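Local structure of uncharacterized protein YhfS (4J8L) at residues V293-E296 against A297-G301; A309-K312 against Y313-P316; G324-R327 against Q328-Q332; V350-I353 against L354-I358. The protein is of unknown function but carries covalently attached pyridoxal phosphate in a two-domain chain, and may have cysteine synthase activity. All coordinates share one frame; numbering follows the deposited sequence.

How the contacts relate
All four contacts are local, between side chains a few residues apart, yet their chemistry follows their place in the fold. Contact 4 is largely buried and contact 1 partly so; they lie on helices 347-360 and 290-299, which pack together. In both, the charged pairs are more exposed than the small or aliphatic residues, A297 of contact 1 and I353 of contact 4 for example, that pack between the helices. Contact 2, about 17 Å from contact 1 between centres, is a loop turn held by a buried carboxylate instead of a helical backbone. Contact 3, on the surface, ends the short helix 324-329 with an amide and a ring, and touches none of the others.

Contact 1: residues V293-E296 against A297-G301; sequences VLEE and AQKRG
E296 meets K299 and R300 at the C-terminal end of helix 290-299, where a salt-bridge network overlies the Schellman motif that ends the helix. The glutamate side chain is bent at chi2 (-58°), which turns its carboxylate so that one oxygen serves each basic residue. R300 comes across it, its chain extended from CG to NE, with the guanidinium plane 60° from that of the carboxylate. Its NH1 gives a nearly straight bond of 3.0 Å to E296 OE1, on the anti lone pair. The same NH1 also donates to the backbone, reaching E296 O at 3.0 Å from above the carbonyl plane. Both acceptors lie close to the guanidinium plane, so this one nitrogen grips a single residue twice and probably limits the rotation of the group. K299 takes the other oxygen: its extended chain brings NZ to 3.3 Å from E296 OE2, a salt bridge with a weak hydrogen bond. E295 runs alongside that lysine, pointing the same way, but its OE1 stays 4.0 Å from K299 NZ, a long ion pair. A297, on the inward side, packs on I353 and S357 of helix 347-360. G301, with positive phi (102°), is the C-prime residue: its N reaches Q298 O at 3.2 Å, and A302 N bonds to A297 O. Beside the network, one water donates to E295 O, at 2.6 Å, and Q298 OE1, at 2.9 Å.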
ATOM      1  N   VAL A 293      -1.312 -20.428  19.242  1.00 18.19           N
ATOM      2  CA  VAL A 293      -1.560 -19.065  19.701  1.00 18.04           C
ATOM      3  C   VAL A 293      -2.544 -18.367  18.769  1.00 18.34           C
ATOM      4  O   VAL A 293      -3.449 -17.664  19.221  1.00 21.26           O
ATOM      5  CB  VAL A 293      -0.253 -18.243  19.822  1.00 18.91           C
ATOM      6  CG1 VAL A 293      -0.560 -16.755  19.974  1.00 18.44           C
ATOM      7  CG2 VAL A 293       0.593 -18.761  21.001  1.00 16.99           C
ATOM      8  N   LEU A 294      -2.386 -18.589  17.469  1.00 17.88           N
ATOM      9  CA  LEU A 294      -3.283 -17.964  16.497  1.00 19.40           C
ATOM     10  C   LEU A 294      -4.716 -18.447  16.693  1.00 20.23           C
ATOM     11  O   LEU A 294      -5.658 -17.652  16.605  1.00 19.76           O
ATOM     12  CB  LEU A 294      -2.818 -18.230  15.063  1.00 21.11           C
ATOM     13  CG  LEU A 294      -1.518 -17.527  14.658  1.00 17.55           C
ATOM     14  CD1 LEU A 294      -1.139 -17.873  13.220  1.00 20.27           C
ATOM     15  CD2 LEU A 294      -1.626 -16.017  14.849  1.00 22.33           C
ATOM     16  N   GLU A 295      -4.874 -19.738  16.967  1.00 17.65           N
ATOM     17  CA  GLU A 295      -6.200 -20.310  17.215  1.00 19.86           C
ATOM     18  C   GLU A 295      -6.837 -19.700  18.460  1.00 19.74           C
ATOM     19  O   GLU A 295      -8.009 -19.290  18.445  1.00 20.81           O
ATOM     20  CB  GLU A 295      -6.126 -21.837  17.347  1.00 26.86           C
ATOM     21  CG  GLU A 295      -7.479 -22.483  17.602  1.00 36.87           C
ATOM     22  CD  GLU A 295      -7.402 -23.994  17.734  1.00 51.06           C
ATOM     23  OE1 GLU A 295      -8.361 -24.590  18.273  1.00 52.93           O
ATOM     24  OE2 GLU A 295      -6.386 -24.581  17.297  1.00 55.49           O
ATOM     25  N   GLU A 296      -6.070 -19.628  19.542  1.00 19.89           N
ATOM     26  CA  GLU A 296      -6.591 -19.063  20.785  1.00 17.88           C
ATOM     27  C   GLU A 296      -6.848 -17.559  20.665  1.00 19.20           C
ATOM     28  O   GLU A 296      -7.780 -17.035  21.280  1.00 19.73           O
ATOM     29  CB  GLU A 296      -5.647 -19.341  21.952  1.00 19.50           C
ATOM     30  CG  GLU A 296      -5.507 -20.829  22.299  1.00 24.38           C
ATOM     31  CD  GLU A 296      -6.837 -21.486  22.642  1.00 29.90           C
ATOM     32  OE1 GLU A 296      -7.730 -20.798  23.188  1.00 24.92           O
ATOM     33  OE2 GLU A 296      -6.992 -22.696  22.369  1.00 35.38           O
ATOM     34  N   ALA A 297      -6.034 -16.859  19.878  1.00 15.10           N
ATOM     35  CA  ALA A 297      -6.202 -15.408  19.751  1.00 16.89           C
ATOM     36  C   ALA A 297      -7.500 -15.065  19.037  1.00 16.16           C
ATOM     37  O   ALA A 297      -8.165 -14.087  19.386  1.00 17.87           O
ATOM     38  CB  ALA A 297      -5.007 -14.781  19.024  1.00 15.69           C
ATOM     39  N   GLN A 298      -7.872 -15.880  18.052  1.00 17.64           N
ATOM     40  CA  GLN A 298      -9.096 -15.626  17.297  1.00 17.94           C
ATOM     41  C   GLN A 298     -10.301 -15.703  18.235  1.00 17.35           C
ATOM     42  O   GLN A 298     -11.265 -14.941  18.087  1.00 17.29           O
ATOM     43  CB  GLN A 298      -9.243 -16.618  16.131  1.00 20.29           C
ATOM     44  CG  GLN A 298     -10.479 -16.377  15.248  1.00 19.51           C
ATOM     45  CD  GLN A 298     -11.779 -16.916  15.852  1.00 23.40           C
ATOM     46  OE1 GLN A 298     -11.791 -17.920  16.579  1.00 23.89           O
ATOM     47  NE2 GLN A 298     -12.876 -16.243  15.558  1.00 16.45           N
ATOM     48  N   LYS A 299     -10.254 -16.625  19.199  1.00 16.00           N
ATOM     49  CA  LYS A 299     -11.372 -16.784  20.126  1.00 15.47           C
ATOM     50  C   LYS A 299     -11.513 -15.539  20.992  1.00 16.58           C
ATOM     51  O   LYS A 299     -12.606 -15.210  21.466  1.00 17.78           O
ATOM     52  CB  LYS A 299     -11.165 -18.009  21.026  1.00 17.14           C
ATOM     53  CG  LYS A 299     -11.110 -19.329  20.274  1.00 21.01           C
ATOM     54  CD  LYS A 299     -10.760 -20.478  21.225  1.00 25.37           C
ATOM     55  CE  LYS A 299     -10.629 -21.790  20.475  1.00 31.61           C
ATOM     56  NZ  LYS A 299     -10.161 -22.888  21.372  1.00 37.95           N
ATOM     57  N   ARG A 300     -10.394 -14.856  21.193  1.00 21.01           N
ATOM     58  CA  ARG A 300     -10.352 -13.679  22.048  1.00 21.63           C
ATOM     59  C   ARG A 300     -10.401 -12.375  21.240  1.00 21.07           C
ATOM     60  O   ARG A 300      -9.983 -11.315  21.711  1.00 20.78           O
ATOM     61  CB  ARG A 300      -9.124 -13.751  22.953  1.00 20.03           C
ATOM     62  CG  ARG A 300      -9.238 -14.886  23.951  1.00 23.05           C
ATOM     63  CD  ARG A 300      -7.932 -15.180  24.648  1.00 23.08           C
ATOM     64  NE  ARG A 300      -8.119 -16.204  25.663  1.00 28.53           N
ATOM     65  CZ  ARG A 300      -8.140 -17.508  25.412  1.00 31.44           C
ATOM     66  NH1 ARG A 300      -7.972 -17.950  24.168  1.00 29.01           N
ATOM     67  NH2 ARG A 300      -8.323 -18.365  26.404  1.00 36.26           N
ATOM     68  N   GLY A 301     -10.923 -12.465  20.023  1.00 15.86           N
ATOM     69  CA  GLY A 301     -11.229 -11.273  19.247  1.00 15.42           C
ATOM     70  C   GLY A 301     -10.263 -10.862  18.145  1.00 16.59           C
ATOM     71  O   GLY A 301     -10.558  -9.950  17.363  1.00 17.60           O
TER
HETATM   72  O   HOH W   1      -9.849 -20.048  16.831  1.00 25.12           O

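Contact 2: residues A309-K312 against Y313-P316; sequences AESK and YEIP
S311 and E314 form the ends of a type I beta turn in the loop between helix 290-299 and strand 318-320, and hydrogen bonds carry most of the contact. In the backbone, E314 N donates to S311 O at 3.0 Å. The E314 side chain closes the turn a second time: S311 OG gives a short bond of 2.6 Å to E314 OE2 on its anti lone pair, while S311 N reaches the same oxygen at 2.9 Å from above the carboxylate plane. With OG set between its backbone N and carbonyl carbon (chi1 77°), the serine also accepts from Y313 N at 3.1 Å, as in an ST turn. Just before the turn, V307 N bonds to E314 OE1 and G308 N to OE2. The other interaction is CH-pi: K312 CG sits 4.0 Å from the centroid of the Y313 ring, over its face. The polar ends of that pair go elsewhere, K312 NZ to E234 and Y313 OH to E201. Were E314 replaced by an alanine, S311 OG and the amides of V307, G308 and S311 would probably lose the carboxylate they share, and the turn could shift. Such a cluster of donors round a buried carboxylate probably favours its ionised form.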
ATOM      1  N   ALA A 309      -5.846  -5.792   3.179  1.00 16.49           N
ATOM      2  CA  ALA A 309      -6.083  -5.524   4.595  1.00 14.02           C
ATOM      3  C   ALA A 309      -6.211  -4.031   4.875  1.00 13.82           C
ATOM      4  O   ALA A 309      -6.249  -3.230   3.949  1.00 15.17           O
ATOM      5  CB  ALA A 309      -4.951  -6.113   5.422  1.00 18.48           C
ATOM      6  N   GLU A 310      -6.283  -3.684   6.162  1.00 15.93           N
ATOM      7  CA  GLU A 310      -6.409  -2.286   6.592  1.00 16.59           C
ATOM      8  C   GLU A 310      -7.658  -1.594   6.036  1.00 16.34           C
ATOM      9  O   GLU A 310      -7.679  -0.378   5.850  1.00 17.14           O
ATOM     10  CB  GLU A 310      -5.105  -1.517   6.296  1.00 20.86           C
ATOM     11  CG  GLU A 310      -3.923  -2.244   6.958  1.00 20.06           C
ATOM     12  CD  GLU A 310      -2.589  -1.507   6.926  1.00 19.83           C
ATOM     13  OE1 GLU A 310      -2.498  -0.399   6.369  1.00 19.03           O
ATOM     14  OE2 GLU A 310      -1.610  -2.080   7.465  1.00 23.69           O
ATOM     15  N   SER A 311      -8.705  -2.382   5.805  1.00 13.88           N
ATOM     16  CA  SER A 311      -9.961  -1.851   5.295  1.00 13.70           C
ATOM     17  C   SER A 311     -10.789  -1.288   6.441  1.00 12.59           C
ATOM     18  O   SER A 311     -10.469  -1.477   7.614  1.00 16.50           O
ATOM     19  CB  SER A 311     -10.772  -2.947   4.596  1.00 15.28           C
ATOM     20  OG  SER A 311     -11.396  -3.791   5.551  1.00 15.03           O
ATOM     21  N   LYS A 312     -11.854  -0.585   6.081  1.00 14.32           N
ATOM     22  CA  LYS A 312     -12.785  -0.043   7.074  1.00 16.30           C
ATOM     23  C   LYS A 312     -13.391  -1.110   7.984  1.00 15.29           C
ATOM     24  O   LYS A 312     -13.908  -0.783   9.062  1.00 16.71           O
ATOM     25  CB  LYS A 312     -13.914   0.701   6.365  1.00 17.12           C
ATOM     26  CG  LYS A 312     -14.767  -0.193   5.480  1.00 19.81           C
ATOM     27  CD  LYS A 312     -15.701   0.651   4.596  1.00 23.44           C
ATOM     28  CE  LYS A 312     -16.343  -0.194   3.500  1.00 29.13           C
ATOM     29  NZ  LYS A 312     -17.250   0.596   2.609  1.00 29.25           N
ATOM     30  N   TYR A 313     -13.356  -2.373   7.559  1.00 14.31           N
ATOM     31  CA  TYR A 313     -13.946  -3.452   8.336  1.00 12.50           C
ATOM     32  C   TYR A 313     -13.008  -3.969   9.414  1.00 14.16           C
ATOM     33  O   TYR A 313     -13.448  -4.615  10.369  1.00 15.26           O
ATOM     34  CB  TYR A 313     -14.313  -4.634   7.444  1.00 16.49           C
ATOM     35  CG  TYR A 313     -15.269  -4.293   6.337  1.00 16.00           C
ATOM     36  CD1 TYR A 313     -16.585  -3.969   6.612  1.00 16.88           C
ATOM     37  CD2 TYR A 313     -14.851  -4.285   5.010  1.00 14.08           C
ATOM     38  CE1 TYR A 313     -17.466  -3.659   5.607  1.00 16.91           C
ATOM     39  CE2 TYR A 313     -15.724  -3.981   3.998  1.00 16.46           C
ATOM     40  CZ  TYR A 313     -17.036  -3.666   4.306  1.00 15.61           C
ATOM     41  OH  TYR A 313     -17.920  -3.350   3.311  1.00 17.84           O
ATOM     42  N   GLU A 314     -11.716  -3.711   9.256  1.00 12.33           N
ATOM     43  CA  GLU A 314     -10.730  -4.414  10.061  1.00 11.57           C
ATOM     44  C   GLU A 314     -10.322  -3.611  11.287  1.00 15.13           C
ATOM     45  O   GLU A 314      -9.306  -2.908  11.299  1.00 14.54           O
ATOM     46  CB  GLU A 314      -9.537  -4.809   9.178  1.00 13.03           C
ATOM     47  CG  GLU A 314      -9.915  -5.944   8.222  1.00 13.57           C
ATOM     48  CD  GLU A 314      -9.019  -6.010   6.998  1.00 14.33           C
ATOM     49  OE1 GLU A 314      -8.072  -6.836   7.017  1.00 14.47           O
ATOM     50  OE2 GLU A 314      -9.252  -5.256   6.021  1.00 13.97           O
ATOM     51  N   ILE A 315     -11.166  -3.702  12.311  1.00 13.44           N
ATOM     52  CA  ILE A 315     -11.006  -2.918  13.526  1.00 13.33           C
ATOM     53  C   ILE A 315     -10.170  -3.626  14.617  1.00 13.93           C
ATOM     54  O   ILE A 315      -9.185  -3.055  15.099  1.00 14.58           O
ATOM     55  CB  ILE A 315     -12.390  -2.414  14.017  1.00 11.96           C
ATOM     56  CG1 ILE A 315     -12.860  -1.297  13.061  1.00 16.02           C
ATOM     57  CG2 ILE A 315     -12.319  -1.964  15.465  1.00 15.62           C
ATOM     58  CD1 ILE A 315     -14.330  -0.951  13.162  1.00 17.33           C
ATOM     59  N   PRO A 316     -10.547  -4.861  15.003  1.00 13.28           N
ATOM     60  CA  PRO A 316      -9.727  -5.582  15.988  1.00 13.03           C
ATOM     61  C   PRO A 316      -8.359  -5.919  15.380  1.00 13.48           C
ATOM     62  O   PRO A 316      -8.199  -5.876  14.160  1.00 16.03           O
ATOM     63  CB  PRO A 316     -10.528  -6.873  16.241  1.00 14.21           C
ATOM     64  CG  PRO A 316     -11.917  -6.587  15.768  1.00 14.76           C
ATOM     65  CD  PRO A 316     -11.718  -5.663  14.593  1.00 14.24           C
TER
HETATM   66  O   HOH W   2      -8.179  -1.385   9.261  1.00 22.46           O
HETATM   67  O   HOH W   3     -10.160   0.047  10.607  1.00 26.93           O
HETATM   68  O   HOH W   4     -19.844  -1.227   4.024  1.00 38.73           O

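Contact 3: residues G324-R327 against Q328-Q332; sequences GTFR and QANPQ
F326 and N330 meet at the C-terminal end of the short helix 324-329, where an asparagine closes the last turn with both its backbone and its side chain. The phenylalanine carries its CG on the side away from its own N (chi1 -171°), which swings the ring along the helix toward the residue four positions on. N330 is the first residue to leave helical backbone angles, and its chi1 of -53° bends the amide back over the turn. As a result N330 ND2 lies 3.3 Å above the plane of the F326 ring, over its centre, with the amide and ring planes 33° apart. The same nitrogen donates to F326 O at 3.1 Å. N330 N reaches that carbonyl too, at 2.8 Å, so F326 O accepts twice from one residue while the phenyl ring lies beneath the amide. The ND2 bond and the ring together would probably hold the asparagine amide in one rotation. The F326 side chain also touches M1 and S333.

Ordinary helical bonds precede this end, from Q328 N to G324 O and from A329 N to T325 O. Q328 CG, anti to its own carbonyl carbon, lies 3.1 Å from G324 O, and the chain runs on extended beyond it. R327 bends at chi3, and its NE bonds to L322 O, before the helix. P331 has no N-H to continue the helical pattern; instead its CA makes a C-H...O contact with R327 O at 3.2 Å.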
ATOM      1  N   GLY A 324       3.773 -15.778   2.519  1.00 25.81           N
ATOM      2  CA  GLY A 324       4.211 -16.880   1.684  1.00 27.99           C
ATOM      3  C   GLY A 324       5.682 -16.822   1.336  1.00 30.83           C
ATOM      4  O   GLY A 324       6.402 -17.814   1.484  1.00 30.96           O
ATOM      5  N   THR A 325       6.137 -15.664   0.865  1.00 27.71           N
ATOM      6  CA  THR A 325       7.530 -15.517   0.443  1.00 28.18           C
ATOM      7  C   THR A 325       8.488 -15.722   1.609  1.00 27.55           C
ATOM      8  O   THR A 325       9.547 -16.338   1.445  1.00 31.33           O
ATOM      9  CB  THR A 325       7.799 -14.135  -0.194  1.00 34.62           C
ATOM     10  OG1 THR A 325       7.411 -13.105   0.724  1.00 37.49           O
ATOM     11  CG2 THR A 325       7.007 -13.990  -1.476  1.00 39.61           C
ATOM     12  N   PHE A 326       8.117 -15.216   2.782  1.00 26.89           N
ATOM     13  CA  PHE A 326       8.970 -15.377   3.952  1.00 25.11           C
ATOM     14  C   PHE A 326       9.039 -16.839   4.380  1.00 23.25           C
ATOM     15  O   PHE A 326      10.111 -17.347   4.691  1.00 24.01           O
ATOM     16  CB  PHE A 326       8.502 -14.514   5.123  1.00 23.62           C
ATOM     17  CG  PHE A 326       9.479 -14.479   6.266  1.00 25.41           C
ATOM     18  CD1 PHE A 326      10.542 -13.593   6.256  1.00 28.97           C
ATOM     19  CD2 PHE A 326       9.342 -15.341   7.341  1.00 25.54           C
ATOM     20  CE1 PHE A 326      11.451 -13.562   7.300  1.00 29.14           C
ATOM     21  CE2 PHE A 326      10.244 -15.316   8.387  1.00 29.39           C
ATOM     22  CZ  PHE A 326      11.300 -14.428   8.369  1.00 30.06           C
ATOM     23  N   ARG A 327       7.887 -17.501   4.401  1.00 22.99           N
ATOM     24  CA  ARG A 327       7.848 -18.922   4.746  1.00 24.18           C
ATOM     25  C   ARG A 327       8.642 -19.781   3.765  1.00 28.48           C
ATOM     26  O   ARG A 327       9.278 -20.761   4.162  1.00 24.94           O
ATOM     27  CB  ARG A 327       6.402 -19.393   4.862  1.00 21.63           C
ATOM     28  CG  ARG A 327       5.707 -18.784   6.062  1.00 26.22           C
ATOM     29  CD  ARG A 327       4.348 -19.389   6.305  1.00 34.56           C
ATOM     30  NE  ARG A 327       3.358 -18.901   5.357  1.00 36.73           N
ATOM     31  CZ  ARG A 327       2.625 -19.689   4.580  1.00 51.60           C
ATOM     32  NH1 ARG A 327       2.777 -21.007   4.645  1.00 53.25           N
ATOM     33  NH2 ARG A 327       1.741 -19.158   3.744  1.00 58.10           N
ATOM     34  N   GLN A 328       8.621 -19.409   2.488  1.00 28.16           N
ATOM     35  CA  GLN A 328       9.419 -20.108   1.488  1.00 31.84           C
ATOM     36  C   GLN A 328      10.908 -19.987   1.798  1.00 27.87           C
ATOM     37  O   GLN A 328      11.668 -20.953   1.675  1.00 30.93           O
ATOM     38  CB  GLN A 328       9.142 -19.551   0.092  1.00 40.03           C
ATOM     39  CG  GLN A 328       7.742 -19.821  -0.436  1.00 51.41           C
ATOM     40  CD  GLN A 328       7.605 -19.471  -1.905  1.00 58.29           C
ATOM     41  OE1 GLN A 328       8.437 -19.864  -2.727  1.00 60.34           O
ATOM     42  NE2 GLN A 328       6.560 -18.720  -2.244  1.00 59.99           N
ATOM     43  N   ALA A 329      11.317 -18.794   2.211  1.00 30.93           N
ATOM     44  CA  ALA A 329      12.725 -18.518   2.474  1.00 30.17           C
ATOM     45  C   ALA A 329      13.169 -19.086   3.819  1.00 28.60           C
ATOM     46  O   ALA A 329      14.340 -19.419   4.007  1.00 31.64           O
ATOM     47  CB  ALA A 329      12.982 -17.018   2.422  1.00 31.60           C
ATOM     48  N   ASN A 330      12.214 -19.200   4.737  1.00 27.97           N
ATOM     49  CA  ASN A 330      12.459 -19.625   6.115  1.00 28.70           C
ATOM     50  C   ASN A 330      11.425 -20.670   6.547  1.00 24.42           C
ATOM     51  O   ASN A 330      10.499 -20.370   7.297  1.00 24.50           O
ATOM     52  CB  ASN A 330      12.403 -18.409   7.047  1.00 28.64           C
ATOM     53  CG  ASN A 330      13.324 -17.284   6.591  1.00 32.20           C
ATOM     54  OD1 ASN A 330      14.528 -17.312   6.852  1.00 37.51           O
ATOM     55  ND2 ASN A 330      12.765 -16.299   5.883  1.00 28.76           N
ATOM     56  N   PRO A 331      11.593 -21.912   6.068  1.00 26.26           N
ATOM     57  CA  PRO A 331      10.566 -22.953   6.183  1.00 29.23           C
ATOM     58  C   PRO A 331      10.178 -23.325   7.615  1.00 29.16           C
ATOM     59  O   PRO A 331       9.075 -23.835   7.822  1.00 29.41           O
ATOM     60  CB  PRO A 331      11.200 -24.151   5.468  1.00 33.01           C
ATOM     61  CG  PRO A 331      12.206 -23.555   4.560  1.00 37.63           C
ATOM     62  CD  PRO A 331      12.750 -22.368   5.280  1.00 29.94           C
ATOM     63  N   GLN A 332      11.045 -23.062   8.588  1.00 27.26           N
ATOM     64  CA  GLN A 332      10.723 -23.441   9.967  1.00 27.51           C
ATOM     65  C   GLN A 332      10.043 -22.334  10.761  1.00 24.63           C
ATOM     66  O   GLN A 332       9.434 -22.608  11.799  1.00 24.47           O
ATOM     67  CB  GLN A 332      11.961 -23.942  10.717  1.00 26.11           C
ATOM     68  CG  GLN A 332      12.486 -25.318  10.253  1.00 28.96           C
ATOM     69  CD  GLN A 332      11.377 -26.354  10.059  1.00 41.29           C
ATOM     70  OE1 GLN A 332      10.583 -26.645  10.978  1.00 34.73           O
ATOM     71  NE2 GLN A 332      11.316 -26.919   8.852  1.00 39.74           N
TER

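Contact 4: residues V350-I353 against L354-I358; sequences VLRI and LRESI
R352 and E356, one turn apart on helix 347-360, form an ion pair on its exposed side. NH1 of the arginine lies 3.1 Å from E356 OE1, and also donates weakly to E356 OE2 at 3.3 Å. The carboxylate stands at the guanidinium edge, the two planes 56° apart. A bend at chi3 (60°) turns the R352 head toward the acid, and E356 OE2 rests against R352 CG on the way.

On the neighbouring face, L351 packs on R355: its CD2 sits 3.4 Å above the R355 guanidinium plane, offset toward the rim, an aliphatic branch lying over part of one face of the charged group. R355 NH2 is in turn held by A264 O. The inward side carries I353 and S357. S357 OG donates to I353 O at 2.6 Å, and S357 N reaches the same carbonyl at 2.9 Å from the opposite face of its plane.

The next shell sets these groups in the fold. I353 packs on F319 of strand 318-320, S357 touches E296 of helix 290-299, and L351 reaches L260 of helix 229-261. E356 OE1 also has a long, weak ion pair with R300 NE.

With an alanine at E356, R352 NH1 would probably lose its anionic mate and its head would be set free to turn. The chemistry is thus divided by side: charge pairing faces outward, while inward the serine's hydroxyl is spent on the helix's own backbone, which is consistent with a polar residue being accommodated at a buried helix interface.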
ATOM      1  N   VAL A 350      -3.574  -5.905  22.630  1.00 16.90           N
ATOM      2  CA  VAL A 350      -2.787  -6.905  21.912  1.00 16.24           C
ATOM      3  C   VAL A 350      -1.998  -7.758  22.900  1.00 18.77           C
ATOM      4  O   VAL A 350      -1.950  -8.992  22.777  1.00 20.05           O
ATOM      5  CB  VAL A 350      -1.837  -6.257  20.887  1.00 16.58           C
ATOM      6  CG1 VAL A 350      -0.895  -7.301  20.288  1.00 16.94           C
ATOM      7  CG2 VAL A 350      -2.644  -5.576  19.783  1.00 18.38           C
ATOM      8  N   LEU A 351      -1.410  -7.104  23.897  1.00 18.72           N
ATOM      9  CA  LEU A 351      -0.630  -7.809  24.916  1.00 19.96           C
ATOM     10  C   LEU A 351      -1.515  -8.768  25.710  1.00 22.39           C
ATOM     11  O   LEU A 351      -1.116  -9.902  26.001  1.00 22.11           O
ATOM     12  CB  LEU A 351       0.050  -6.802  25.845  1.00 22.00           C
ATOM     13  CG  LEU A 351       1.157  -7.232  26.794  1.00 32.21           C
ATOM     14  CD1 LEU A 351       2.361  -7.702  25.999  1.00 29.60           C
ATOM     15  CD2 LEU A 351       1.533  -6.061  27.684  1.00 32.71           C
ATOM     16  N   ARG A 352      -2.720  -8.317  26.049  1.00 19.48           N
ATOM     17  CA  ARG A 352      -3.648  -9.151  26.796  1.00 21.46           C
ATOM     18  C   ARG A 352      -4.064 -10.378  25.991  1.00 23.70           C
ATOM     19  O   ARG A 352      -4.064 -11.496  26.497  1.00 22.46           O
ATOM     20  CB  ARG A 352      -4.886  -8.359  27.219  1.00 17.95           C
ATOM     21  CG  ARG A 352      -5.911  -9.206  27.988  1.00 19.88           C
ATOM     22  CD  ARG A 352      -7.168  -8.409  28.355  1.00 22.05           C
ATOM     23  NE  ARG A 352      -7.865  -7.882  27.178  1.00 22.87           N
ATOM     24  CZ  ARG A 352      -8.581  -8.625  26.338  1.00 22.36           C
ATOM     25  NH1 ARG A 352      -8.688  -9.937  26.531  1.00 19.35           N
ATOM     26  NH2 ARG A 352      -9.172  -8.060  25.288  1.00 22.60           N
ATOM     27  N   ILE A 353      -4.426 -10.170  24.731  1.00 19.27           N
ATOM     28  CA  ILE A 353      -4.821 -11.292  23.890  1.00 17.64           C
ATOM     29  C   ILE A 353      -3.655 -12.269  23.743  1.00 17.28           C
ATOM     30  O   ILE A 353      -3.836 -13.493  23.811  1.00 19.26           O
ATOM     31  CB  ILE A 353      -5.314 -10.815  22.503  1.00 14.84           C
ATOM     32  CG1 ILE A 353      -6.630 -10.053  22.653  1.00 17.42           C
ATOM     33  CG2 ILE A 353      -5.510 -12.005  21.573  1.00 20.11           C
ATOM     34  CD1 ILE A 353      -7.070  -9.376  21.352  1.00 21.97           C
ATOM     35  N   LEU A 354      -2.451 -11.730  23.563  1.00 17.22           N
ATOM     36  CA  LEU A 354      -1.251 -12.571  23.488  1.00 19.78           C
ATOM     37  C   LEU A 354      -1.072 -13.418  24.745  1.00 23.55           C
ATOM     38  O   LEU A 354      -0.874 -14.634  24.662  1.00 22.86           O
ATOM     39  CB  LEU A 354      -0.007 -11.710  23.293  1.00 24.11           C
ATOM     40  CG  LEU A 354       0.629 -11.674  21.909  1.00 35.66           C
ATOM     41  CD1 LEU A 354       1.902 -10.853  21.955  1.00 38.86           C
ATOM     42  CD2 LEU A 354       0.914 -13.090  21.425  1.00 29.81           C
ATOM     43  N   ARG A 355      -1.136 -12.775  25.910  1.00 22.74           N
ATOM     44  CA  ARG A 355      -0.929 -13.479  27.177  1.00 23.30           C
ATOM     45  C   ARG A 355      -2.008 -14.517  27.460  1.00 24.44           C
ATOM     46  O   ARG A 355      -1.713 -15.635  27.882  1.00 23.64           O
ATOM     47  CB  ARG A 355      -0.858 -12.492  28.345  1.00 26.04           C
ATOM     48  CG  ARG A 355       0.435 -11.705  28.423  1.00 28.01           C
ATOM     49  CD  ARG A 355       0.293 -10.530  29.389  1.00 27.98           C
ATOM     50  NE  ARG A 355       1.592 -10.035  29.827  1.00 33.58           N
ATOM     51  CZ  ARG A 355       1.799  -8.837  30.363  1.00 36.57           C
ATOM     52  NH1 ARG A 355       0.788  -7.992  30.522  1.00 36.32           N
ATOM     53  NH2 ARG A 355       3.022  -8.486  30.737  1.00 40.39           N
ATOM     54  N   GLU A 356      -3.262 -14.138  27.242  1.00 23.03           N
ATOM     55  CA  GLU A 356      -4.375 -15.046  27.488  1.00 22.72           C
ATOM     56  C   GLU A 356      -4.330 -16.254  26.551  1.00 23.29           C
ATOM     57  O   GLU A 356      -4.629 -17.380  26.961  1.00 24.26           O
ATOM     58  CB  GLU A 356      -5.707 -14.311  27.357  1.00 21.42           C
ATOM     59  CG  GLU A 356      -5.975 -13.297  28.464  1.00 21.57           C
ATOM     60  CD  GLU A 356      -7.298 -12.586  28.271  1.00 27.14           C
ATOM     61  OE1 GLU A 356      -7.986 -12.878  27.272  1.00 25.80           O
ATOM     62  OE2 GLU A 356      -7.659 -11.750  29.120  1.00 33.21           O
ATOM     63  N   SER A 357      -3.951 -16.012  25.297  1.00 24.53           N
ATOM     64  CA  SER A 357      -3.853 -17.078  24.307  1.00 23.07           C
ATOM     65  C   SER A 357      -2.756 -18.070  24.679  1.00 26.11           C
ATOM     66  O   SER A 357      -2.970 -19.287  24.649  1.00 27.57           O
ATOM     67  CB  SER A 357      -3.607 -16.497  22.916  1.00 23.05           C
ATOM     68  OG  SER A 357      -4.681 -15.645  22.550  1.00 20.96           O
ATOM     69  N   ILE A 358      -1.585 -17.550  25.039  1.00 24.17           N
ATOM     70  CA  ILE A 358      -0.472 -18.396  25.480  1.00 25.88           C
ATOM     71  C   ILE A 358      -0.827 -19.222  26.721  1.00 27.78           C
ATOM     72  O   ILE A 358      -0.460 -20.405  26.838  1.00 28.34           O
ATOM     73  CB  ILE A 358       0.794 -17.548  25.749  1.00 26.23           C
ATOM     74  CG1 ILE A 358       1.325 -16.984  24.433  1.00 25.03           C
ATOM     75  CG2 ILE A 358       1.872 -18.372  26.463  1.00 26.35           C
ATOM     76  CD1 ILE A 358       2.311 -15.851  24.604  1.00 24.13           C
TER